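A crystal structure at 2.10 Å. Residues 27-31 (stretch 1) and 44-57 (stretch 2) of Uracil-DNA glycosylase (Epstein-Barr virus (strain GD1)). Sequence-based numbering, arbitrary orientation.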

# COMPACT_ATOMS: atom_id res chain seq x y z
N ASN A 27 -23.90 8.71 -13.60
CA ASN A 27 -22.49 9.08 -13.60
C ASN A 27 -21.65 8.05 -12.86
O ASN A 27 -21.71 7.94 -11.63
N LEU A 28 -20.86 7.29 -13.61
CA LEU A 28 -20.00 6.26 -13.06
C LEU A 28 -18.58 6.75 -12.79
O LEU A 28 -17.71 5.93 -12.49
N LEU A 29 -18.34 8.06 -12.92
CA LEU A 29 -17.08 8.70 -12.55
C LEU A 29 -15.90 8.27 -13.41
O LEU A 29 -14.82 8.86 -13.32
N LEU A 30 -16.08 7.24 -14.22
CA LEU A 30 -15.01 6.73 -15.06
C LEU A 30 -14.95 7.49 -16.39
O LEU A 30 -15.98 7.95 -16.89
N PRO A 31 -13.76 7.61 -16.97
CA PRO A 31 -13.66 8.21 -18.31
C PRO A 31 -14.34 7.34 -19.35
O PRO A 31 -14.50 6.12 -19.17
N PHE A 44 -24.24 -4.53 -13.73
CA PHE A 44 -22.95 -4.12 -13.17
C PHE A 44 -22.85 -2.60 -13.09
O PHE A 44 -22.25 -2.06 -12.16
N GLN A 45 -23.43 -1.90 -14.08
CA GLN A 45 -23.50 -0.45 -14.00
C GLN A 45 -24.25 -0.01 -12.76
O GLN A 45 -23.82 0.91 -12.05
N ARG A 46 -25.38 -0.67 -12.46
CA ARG A 46 -26.17 -0.30 -11.30
C ARG A 46 -25.43 -0.62 -10.00
O ARG A 46 -25.51 0.15 -9.03
N LYS A 47 -24.70 -1.73 -9.96
CA LYS A 47 -23.93 -2.08 -8.77
C LYS A 47 -22.81 -1.07 -8.51
O LYS A 47 -22.59 -0.65 -7.37
N LEU A 48 -22.10 -0.66 -9.57
CA LEU A 48 -21.10 0.39 -9.41
C LEU A 48 -21.74 1.70 -8.96
O LEU A 48 -21.22 2.38 -8.06
N ALA A 49 -22.85 2.08 -9.60
CA ALA A 49 -23.57 3.29 -9.18
C ALA A 49 -23.97 3.21 -7.72
O ALA A 49 -23.94 4.22 -7.01
N ALA A 50 -24.31 2.01 -7.23
CA ALA A 50 -24.71 1.85 -5.84
C ALA A 50 -23.52 2.04 -4.90
O ALA A 50 -23.67 2.62 -3.82
N VAL A 51 -22.34 1.56 -5.30
CA VAL A 51 -21.16 1.80 -4.47
C VAL A 51 -20.85 3.29 -4.42
O VAL A 51 -20.53 3.85 -3.35
N ILE A 52 -20.90 3.95 -5.58
CA ILE A 52 -20.69 5.40 -5.64
C ILE A 52 -21.68 6.13 -4.73
O ILE A 52 -21.32 7.07 -4.02
N ALA A 53 -22.95 5.70 -4.76
CA ALA A 53 -23.97 6.32 -3.92
C ALA A 53 -23.67 6.11 -2.44
O ALA A 53 -23.89 7.00 -1.61
N CYS A 54 -23.21 4.91 -2.08
CA CYS A 54 -22.82 4.64 -0.70
C CYS A 54 -21.74 5.61 -0.24
O CYS A 54 -21.81 6.17 0.86
N VAL A 55 -20.71 5.79 -1.07
CA VAL A 55 -19.64 6.72 -0.71
C VAL A 55 -20.20 8.14 -0.58
O VAL A 55 -19.81 8.90 0.32
N ARG A 56 -21.12 8.52 -1.47
CA ARG A 56 -21.74 9.84 -1.38
C ARG A 56 -22.48 10.03 -0.06
O ARG A 56 -22.44 11.11 0.54
N ARG A 57 -23.18 8.99 0.40
CA ARG A 57 -23.85 9.08 1.70
C ARG A 57 -22.83 9.21 2.83
O ARG A 57 -23.03 10.00 3.76

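The contact between this loop and the helix is built around Leu28, which loses more surface to the other stretch than any other residue here. Its CA-to-CB bond runs sideways to the helix, but with chi1 m and chi2 t the branched end comes nearer, and CD2 settles 4.1 Å from CB of Ala49. Beside this small alanine, the leucine also meets the helix backbone: Leu28 CD2 lies 3.6 Å from Gln45 O, an oxygen already engaged by the amide of Ala49 in the helix. Closer to its own backbone, Leu28 CB meets Leu48 CD2 at 3.9 Å. Leu48, buried and directed toward the loop in the t, p rotamer, uses the same methyl to approach Leu30 CD1 at 4.2 Å, so one leucine serves two loop residues.

One turn further along the helix, Ile52 points toward the loop with chi1 m and chi2 t. This extended arm carries CD1 to 3.8 Å from CD1 of Leu29, another m, t leucine, and the same methyl lies 3.7 Å from Leu28 O. The spacing of Leu48, Ile52 and Arg56 by four residues brings all three to the loop-facing side of the helix.

Polar character increases at the margins. Gln45, chi1 m, lends its aliphatic portion, CG lying 4.1 Å from Leu28 CD1, while its amide nitrogen is hydrogen-bonded elsewhere in the structure. Arg56 reaches back along the helix to the loop with its long chain; Asn27 ND2 lies at the guanidinium edge, 4.3 Å from Arg56 NH2, a proximity without a hydrogen bond. Asn27, chi1 t, instead steadies its own stretch: its OD1 accepts a hydrogen bond from Leu29 N at 3.1 Å. No hydrogen bond crosses between the stretches, so their direct association rests on van der Waals packing, largely between apolar side chains.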

# COMPACT_ATOMS: atom_id res chain seq x y z
CB ASN A 27 -22.30 10.46 -12.96
CG ASN A 27 -20.88 10.97 -13.09
OD1 ASN A 27 -20.07 10.42 -13.84
ND2 ASN A 27 -20.57 12.04 -12.36
CB LEU A 28 -19.97 5.05 -14.00
CG LEU A 28 -21.35 4.42 -14.26
CD1 LEU A 28 -21.26 3.31 -15.29
CD2 LEU A 28 -21.97 3.92 -12.95
CB LEU A 29 -16.76 8.44 -11.07
CG LEU A 29 -17.78 8.95 -10.06
CD1 LEU A 29 -17.41 8.48 -8.66
CD2 LEU A 29 -17.88 10.47 -10.12
CB LEU A 30 -15.23 5.24 -15.34
CG LEU A 30 -14.93 4.28 -14.20
CD1 LEU A 30 -15.47 2.90 -14.53
CD2 LEU A 30 -13.44 4.20 -13.93
CB PRO A 31 -12.15 8.28 -18.56
CG PRO A 31 -11.51 8.03 -17.23
CD PRO A 31 -12.46 7.17 -16.47
CB PHE A 44 -21.79 -4.70 -13.97
CG PHE A 44 -21.39 -6.09 -13.54
CD1 PHE A 44 -22.28 -6.88 -12.83
CD2 PHE A 44 -20.12 -6.57 -13.81
CE1 PHE A 44 -21.91 -8.15 -12.42
CE2 PHE A 44 -19.75 -7.84 -13.40
CZ PHE A 44 -20.64 -8.63 -12.71
CB GLN A 45 -24.17 0.13 -15.25
CG GLN A 45 -23.38 -0.03 -16.54
CD GLN A 45 -24.17 0.43 -17.75
OE1 GLN A 45 -24.66 1.55 -17.79
NE2 GLN A 45 -24.29 -0.45 -18.74
CB ARG A 46 -27.52 -1.00 -11.34
CG ARG A 46 -28.48 -0.40 -12.35
CD ARG A 46 -29.73 -1.25 -12.54
NE ARG A 46 -30.49 -1.40 -11.31
CZ ARG A 46 -31.61 -2.11 -11.22
NH1 ARG A 46 -32.08 -2.73 -12.29
NH2 ARG A 46 -32.27 -2.20 -10.07
CB LYS A 47 -23.37 -3.50 -8.92
CG LYS A 47 -24.44 -4.58 -8.90
CD LYS A 47 -23.95 -5.90 -9.50
CE LYS A 47 -22.93 -6.57 -8.62
NZ LYS A 47 -23.50 -6.94 -7.30
CB LEU A 48 -20.32 0.58 -10.71
CG LEU A 48 -19.35 1.75 -10.74
CD1 LEU A 48 -18.31 1.62 -9.63
CD2 LEU A 48 -18.68 1.85 -12.11
CB ALA A 49 -24.80 3.50 -10.06
CB ALA A 50 -25.35 0.48 -5.63
CB VAL A 51 -19.96 0.99 -5.00
CG1 VAL A 51 -18.76 1.19 -4.09
CG2 VAL A 51 -20.32 -0.48 -5.09
CB ILE A 52 -20.78 5.88 -7.10
CG1 ILE A 52 -19.58 5.34 -7.89
CG2 ILE A 52 -20.85 7.40 -7.17
CD1 ILE A 52 -19.70 5.54 -9.38
CB ALA A 53 -25.35 5.78 -4.28
CB CYS A 54 -22.34 3.19 -0.56
SG CYS A 54 -21.75 2.75 1.09
CB VAL A 55 -18.49 6.66 -1.73
CG1 VAL A 55 -17.40 7.67 -1.37
CG2 VAL A 55 -17.90 5.26 -1.79
CB ARG A 56 -22.68 10.08 -2.56
CG ARG A 56 -21.97 10.38 -3.86
CD ARG A 56 -22.92 10.97 -4.89
NE ARG A 56 -22.27 11.19 -6.17
CZ ARG A 56 -22.67 10.64 -7.31
NH1 ARG A 56 -23.74 9.86 -7.34
NH2 ARG A 56 -22.00 10.90 -8.43
CB ARG A 57 -24.74 7.86 1.94
CG ARG A 57 -25.98 7.78 1.06
CD ARG A 57 -26.93 6.69 1.55
NE ARG A 57 -26.28 5.39 1.72
CZ ARG A 57 -26.11 4.49 0.75
NH1 ARG A 57 -26.54 4.75 -0.48
NH2 ARG A 57 -25.51 3.34 1.01